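Local coordinates for transcriptional regulator (Enterococcus faecalis, PDB 3QFI), which belongs to the LytR-CpsA-Psr family of bacterial proteins and is named a transcriptional regulator, at residues R171-M185 and I216-S229. Sequence-based numbering, arbitrary orientation.
Sequences RRQREVVEKIVRKVM and IQSKYLSAFKTIDS
Met185 is folded at chi2 and chi3 (-75° and -79°), and this carries its CE methyl to the Phe224 ring, by CE1 and CD1. The Met185 sulfur sits 5.1 Å from the ring centroid, obliquely, as a Met-aromatic contact. On the same side of the ring, at its other rim, Val181 CG1 meets CD2 and CE2 of Phe224, 3.6 Å from CD2. The two side chains cross at about a right angle. The Met185 sulfur also lies against Gln217 CG, and its CE touches Ile216 CG2. Gln217 NE2 comes to 2.7 Å from Val184 O.

In Arg182 CG is trans to the backbone N (chi1 -157°) and the chain bends at chi2, which brings the guanidinium to the carbonyls of Phe224 and Lys225. Its NH1 donates to Lys225 O at 3.2 Å, from above the carbonyl plane. Phe224 O lies over one guanidinium face without bonding. Glu178 CG packs 3.8 Å from Ile227 CB, and a water links Ile227 O to Glu178 OE2, the latter bond weak. Ser229 OG is at the edge of the Arg174 guanidinium, whose NH1 is hydrogen-bonded to Ser61 OG.

Helix segment 171-184 runs nearly antiparallel to strand segment 227-229, part of an outermost strand of the chain's mixed sheet. That strand pairs with strand 56-62, Phe224 also packs on Ile50 of strand 44-51, and Val176 and Ile180 of the helix touch strand 124-128.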
loop_
_atom_site.group_PDB
_atom_site.type_symbol
_atom_site.label_atom_id
_atom_site.label_comp_id
_atom_site.label_asym_id
_atom_site.label_seq_id
_atom_site.Cartn_x
_atom_site.Cartn_y
_atom_site.Cartn_z
ATOM N N ARG A 171 0.636 -0.021 10.001
ATOM C CA ARG A 171 2.065 0.133 10.262
ATOM C C ARG A 171 2.747 -1.237 10.168
ATOM O O ARG A 171 3.813 -1.355 9.583
ATOM C CB ARG A 171 2.268 0.775 11.645
ATOM C CG ARG A 171 3.650 0.605 12.284
ATOM C CD ARG A 171 4.771 1.344 11.554
ATOM N NE ARG A 171 5.170 0.708 10.293
ATOM C CZ ARG A 171 6.186 1.122 9.536
ATOM N NH1 ARG A 171 6.478 0.490 8.403
ATOM N NH2 ARG A 171 6.918 2.167 9.915
ATOM N N ARG A 172 2.122 -2.272 10.726
ATOM C CA ARG A 172 2.682 -3.620 10.671
ATOM C C ARG A 172 2.707 -4.180 9.245
ATOM O O ARG A 172 3.632 -4.905 8.872
ATOM C CB ARG A 172 1.895 -4.579 11.574
ATOM C CG ARG A 172 2.395 -4.632 13.005
ATOM C CD ARG A 172 1.638 -5.655 13.870
ATOM N NE ARG A 172 0.301 -5.224 14.301
ATOM C CZ ARG A 172 -0.836 -5.536 13.683
ATOM N NH1 ARG A 172 -0.825 -6.281 12.587
ATOM N NH2 ARG A 172 -1.994 -5.143 14.191
ATOM N N GLN A 173 1.696 -3.864 8.445
ATOM C CA GLN A 173 1.672 -4.352 7.074
ATOM C C GLN A 173 2.787 -3.705 6.270
ATOM O O GLN A 173 3.370 -4.341 5.385
ATOM C CB GLN A 173 0.322 -4.068 6.430
ATOM C CG GLN A 173 -0.767 -4.977 6.963
ATOM C CD GLN A 173 -2.144 -4.625 6.441
ATOM O OE1 GLN A 173 -3.120 -5.314 6.745
ATOM N NE2 GLN A 173 -2.236 -3.548 5.658
ATOM N N ARG A 174 3.101 -2.449 6.590
ATOM C CA ARG A 174 4.165 -1.741 5.882
ATOM C C ARG A 174 5.533 -2.257 6.319
ATOM O O ARG A 174 6.490 -2.240 5.540
ATOM C CB ARG A 174 4.103 -0.224 6.131
ATOM C CG ARG A 174 2.808 0.449 5.718
ATOM C CD ARG A 174 2.962 1.976 5.609
ATOM N NE ARG A 174 3.394 2.657 6.832
ATOM C CZ ARG A 174 2.586 3.062 7.815
ATOM N NH1 ARG A 174 1.274 2.852 7.748
ATOM N NH2 ARG A 174 3.088 3.724 8.854
ATOM N N GLU A 175 5.627 -2.716 7.563
ATOM C CA GLU A 175 6.894 -3.221 8.064
ATOM C C GLU A 175 7.205 -4.536 7.344
ATOM O O GLU A 175 8.329 -4.759 6.899
ATOM C CB GLU A 175 6.819 -3.430 9.577
ATOM C CG GLU A 175 8.182 -3.633 10.222
ATOM C CD GLU A 175 8.107 -3.922 11.717
ATOM O OE1 GLU A 175 9.183 -4.045 12.344
ATOM O OE2 GLU A 175 6.981 -4.026 12.259
ATOM N N VAL A 176 6.189 -5.383 7.210
ATOM C CA VAL A 176 6.328 -6.663 6.533
ATOM C C VAL A 176 6.782 -6.451 5.091
ATOM O O VAL A 176 7.810 -6.983 4.682
ATOM C CB VAL A 176 4.983 -7.448 6.566
ATOM C CG1 VAL A 176 5.040 -8.671 5.654
ATOM C CG2 VAL A 176 4.685 -7.883 7.991
ATOM N N VAL A 177 6.028 -5.675 4.322
ATOM C CA VAL A 177 6.392 -5.420 2.932
ATOM C C VAL A 177 7.763 -4.767 2.830
ATOM O O VAL A 177 8.487 -4.978 1.858
ATOM C CB VAL A 177 5.355 -4.503 2.231
ATOM C CG1 VAL A 177 5.860 -4.086 0.848
ATOM C CG2 VAL A 177 4.019 -5.231 2.108
ATOM N N GLU A 178 8.125 -3.965 3.824
ATOM C CA GLU A 178 9.424 -3.300 3.785
ATOM C C GLU A 178 10.547 -4.324 3.926
ATOM O O GLU A 178 11.566 -4.256 3.227
ATOM C CB GLU A 178 9.540 -2.284 4.906
ATOM C CG GLU A 178 10.795 -1.444 4.821
ATOM C CD GLU A 178 11.059 -0.688 6.106
ATOM O OE1 GLU A 178 10.095 -0.126 6.686
ATOM O OE2 GLU A 178 12.238 -0.656 6.530
ATOM N N LYS A 179 10.352 -5.269 4.840
ATOM C CA LYS A 179 11.337 -6.308 5.074
ATOM C C LYS A 179 11.422 -7.242 3.878
ATOM O O LYS A 179 12.508 -7.674 3.503
ATOM C CB LYS A 179 10.978 -7.087 6.338
ATOM C CG LYS A 179 11.083 -6.261 7.605
ATOM C CD LYS A 179 12.432 -5.560 7.689
ATOM C CE LYS A 179 12.647 -4.868 9.034
ATOM N NZ LYS A 179 11.523 -3.974 9.416
ATOM N N ILE A 180 10.274 -7.542 3.277
ATOM C CA ILE A 180 10.233 -8.416 2.114
ATOM C C ILE A 180 11.048 -7.777 0.993
ATOM O O ILE A 180 12.070 -8.311 0.559
ATOM C CB ILE A 180 8.778 -8.639 1.622
ATOM C CG1 ILE A 180 7.986 -9.412 2.670
ATOM C CG2 ILE A 180 8.775 -9.443 0.320
ATOM C CD1 ILE A 180 8.519 -10.805 2.921
ATOM N N VAL A 181 10.585 -6.627 0.535
ATOM C CA VAL A 181 11.253 -5.903 -0.523
ATOM C C VAL A 181 12.737 -5.790 -0.270
ATOM O O VAL A 181 13.553 -5.966 -1.181
ATOM C CB VAL A 181 10.684 -4.503 -0.645
ATOM C CG1 VAL A 181 11.538 -3.676 -1.592
ATOM C CG2 VAL A 181 9.245 -4.588 -1.139
ATOM N N ARG A 182 13.083 -5.492 0.976
ATOM C CA ARG A 182 14.477 -5.338 1.359
ATOM C C ARG A 182 15.246 -6.628 1.065
ATOM O O ARG A 182 16.348 -6.591 0.525
ATOM C CB ARG A 182 14.556 -5.000 2.845
ATOM C CG ARG A 182 15.824 -4.291 3.244
ATOM C CD ARG A 182 15.627 -2.785 3.317
ATOM N NE ARG A 182 16.910 -2.090 3.398
ATOM C CZ ARG A 182 17.047 -0.789 3.630
ATOM N NH1 ARG A 182 18.263 -0.252 3.677
ATOM N NH2 ARG A 182 15.973 -0.030 3.824
ATOM N N LYS A 183 14.644 -7.760 1.418
ATOM C CA LYS A 183 15.237 -9.078 1.211
ATOM C C LYS A 183 15.265 -9.437 -0.276
ATOM O O LYS A 183 16.307 -9.824 -0.812
ATOM C CB LYS A 183 14.422 -10.127 1.964
ATOM C CG LYS A 183 15.078 -11.490 2.086
ATOM C CD LYS A 183 16.206 -11.466 3.100
ATOM C CE LYS A 183 15.744 -10.879 4.427
ATOM N NZ LYS A 183 14.570 -11.605 4.970
ATOM N N VAL A 184 14.118 -9.315 -0.941
ATOM C CA VAL A 184 14.036 -9.639 -2.362
ATOM C C VAL A 184 15.069 -8.852 -3.163
ATOM O O VAL A 184 15.469 -9.279 -4.247
ATOM C CB VAL A 184 12.631 -9.336 -2.954
ATOM C CG1 VAL A 184 12.581 -9.789 -4.405
ATOM C CG2 VAL A 184 11.540 -10.046 -2.157
ATOM N N MET A 185 15.498 -7.707 -2.634
ATOM C CA MET A 185 16.485 -6.867 -3.315
ATOM C C MET A 185 17.863 -6.935 -2.651
ATOM O O MET A 185 18.775 -6.202 -3.031
ATOM C CB MET A 185 16.027 -5.402 -3.322
ATOM C CG MET A 185 14.681 -5.134 -3.984
ATOM S SD MET A 185 14.715 -5.207 -5.777
ATOM C CE MET A 185 15.409 -3.623 -6.136
ATOM N N ILE A 216 14.930 -3.593 -12.266
ATOM C CA ILE A 216 14.822 -3.012 -10.936
ATOM C C ILE A 216 15.951 -3.506 -10.037
ATOM O O ILE A 216 16.565 -2.717 -9.329
ATOM C CB ILE A 216 13.477 -3.376 -10.260
ATOM C CG1 ILE A 216 12.312 -3.192 -11.238
ATOM C CG2 ILE A 216 13.273 -2.516 -9.018
ATOM C CD1 ILE A 216 12.166 -1.800 -11.795
ATOM N N GLN A 217 16.220 -4.811 -10.078
ATOM C CA GLN A 217 17.272 -5.422 -9.257
ATOM C C GLN A 217 18.688 -5.163 -9.800
ATOM O O GLN A 217 19.571 -6.014 -9.679
ATOM C CB GLN A 217 17.046 -6.948 -9.130
ATOM C CG GLN A 217 15.711 -7.377 -8.473
ATOM C CD GLN A 217 15.605 -8.896 -8.220
ATOM O OE1 GLN A 217 15.781 -9.709 -9.135
ATOM N NE2 GLN A 217 15.296 -9.272 -6.979
ATOM N N SER A 218 18.907 -3.993 -10.390
ATOM C CA SER A 218 20.218 -3.663 -10.938
ATOM C C SER A 218 20.326 -2.182 -11.233
ATOM O O SER A 218 21.382 -1.693 -11.636
ATOM C CB SER A 218 20.454 -4.428 -12.237
ATOM O OG SER A 218 19.500 -4.058 -13.216
ATOM N N LYS A 219 19.236 -1.461 -11.026
ATOM C CA LYS A 219 19.234 -0.044 -11.327
ATOM C C LYS A 219 18.481 0.803 -10.320
ATOM O O LYS A 219 18.534 2.030 -10.370
ATOM C CB LYS A 219 18.636 0.146 -12.709
ATOM C CG LYS A 219 19.495 -0.416 -13.822
ATOM C CD LYS A 219 18.692 -0.648 -15.085
ATOM C CE LYS A 219 17.753 0.513 -15.360
ATOM N NZ LYS A 219 18.512 1.788 -15.449
ATOM N N TYR A 220 17.787 0.134 -9.407
ATOM C CA TYR A 220 16.991 0.798 -8.393
ATOM C C TYR A 220 17.389 0.337 -7.003
ATOM O O TYR A 220 16.696 0.616 -6.029
ATOM C CB TYR A 220 15.501 0.507 -8.621
ATOM C CG TYR A 220 14.901 1.207 -9.813
ATOM C CD1 TYR A 220 15.136 0.756 -11.119
ATOM C CD2 TYR A 220 14.116 2.351 -9.641
ATOM C CE1 TYR A 220 14.601 1.431 -12.226
ATOM C CE2 TYR A 220 13.585 3.032 -10.738
ATOM C CZ TYR A 220 13.831 2.563 -12.026
ATOM O OH TYR A 220 13.303 3.224 -13.114
ATOM N N LEU A 221 18.504 -0.375 -6.915
ATOM C CA LEU A 221 18.972 -0.883 -5.630
ATOM C C LEU A 221 19.157 0.278 -4.653
ATOM O O LEU A 221 18.820 0.176 -3.476
ATOM C CB LEU A 221 20.291 -1.659 -5.803
ATOM C CG LEU A 221 20.839 -1.857 -7.222
ATOM C CD1 LEU A 221 21.412 -0.539 -7.719
ATOM C CD2 LEU A 221 21.931 -2.931 -7.244
ATOM N N SER A 222 19.675 1.388 -5.161
ATOM C CA SER A 222 19.910 2.558 -4.344
ATOM C C SER A 222 18.591 3.143 -3.860
ATOM O O SER A 222 18.492 3.661 -2.732
ATOM C CB SER A 222 20.661 3.612 -5.147
ATOM O OG SER A 222 19.831 4.173 -6.146
ATOM N N ALA A 223 17.581 3.065 -4.721
ATOM C CA ALA A 223 16.252 3.592 -4.415
ATOM C C ALA A 223 15.641 2.964 -3.164
ATOM O O ALA A 223 14.720 3.521 -2.569
ATOM C CB ALA A 223 15.330 3.380 -5.612
ATOM N N PHE A 224 16.158 1.804 -2.766
ATOM C CA PHE A 224 15.659 1.122 -1.576
ATOM C C PHE A 224 16.604 1.292 -0.388
ATOM O O PHE A 224 16.470 0.606 0.629
ATOM C CB PHE A 224 15.422 -0.367 -1.859
ATOM C CG PHE A 224 14.354 -0.608 -2.887
ATOM C CD1 PHE A 224 14.685 -0.809 -4.223
ATOM C CD2 PHE A 224 13.008 -0.529 -2.537
ATOM C CE1 PHE A 224 13.693 -0.917 -5.198
ATOM C CE2 PHE A 224 12.009 -0.635 -3.501
ATOM C CZ PHE A 224 12.353 -0.829 -4.838
ATOM N N LYS A 225 17.561 2.209 -0.510
ATOM C CA LYS A 225 18.495 2.452 0.583
ATOM C C LYS A 225 17.738 2.986 1.784
ATOM O O LYS A 225 18.164 2.815 2.922
ATOM C CB LYS A 225 19.578 3.465 0.176
ATOM C CG LYS A 225 20.718 2.887 -0.658
ATOM C CD LYS A 225 21.800 3.926 -0.922
ATOM C CE LYS A 225 23.014 3.322 -1.628
ATOM N NZ LYS A 225 24.157 4.292 -1.738
ATOM N N THR A 226 16.608 3.632 1.522
ATOM C CA THR A 226 15.801 4.211 2.583
ATOM C C THR A 226 14.335 4.125 2.190
ATOM O O THR A 226 13.926 4.681 1.170
ATOM C CB THR A 226 16.155 5.699 2.798
ATOM O OG1 THR A 226 17.581 5.857 2.817
ATOM C CG2 THR A 226 15.571 6.196 4.115
ATOM N N ILE A 227 13.554 3.423 3.001
ATOM C CA ILE A 227 12.130 3.263 2.757
ATOM C C ILE A 227 11.346 4.145 3.737
ATOM O O ILE A 227 11.203 3.790 4.903
ATOM C CB ILE A 227 11.712 1.796 2.970
ATOM C CG1 ILE A 227 12.742 0.849 2.337
ATOM C CG2 ILE A 227 10.327 1.566 2.384
ATOM C CD1 ILE A 227 12.975 1.047 0.864
ATOM N N ASP A 228 10.846 5.289 3.274
ATOM C CA ASP A 228 10.087 6.206 4.137
ATOM C C ASP A 228 8.578 5.898 4.083
ATOM O O ASP A 228 8.114 5.191 3.187
ATOM C CB ASP A 228 10.335 7.659 3.703
ATOM C CG ASP A 228 9.974 8.673 4.781
ATOM O OD1 ASP A 228 9.608 9.813 4.420
ATOM O OD2 ASP A 228 10.072 8.349 5.987
ATOM N N SER A 229 7.818 6.424 5.044
ATOM C CA SER A 229 6.371 6.206 5.093
ATOM C C SER A 229 5.605 7.523 5.000
ATOM O O SER A 229 6.189 8.599 5.067
ATOM C CB SER A 229 5.975 5.494 6.389
ATOM O OG SER A 229 6.615 4.240 6.514
HETATM O O HOH W 1 12.002 2.037 7.082
#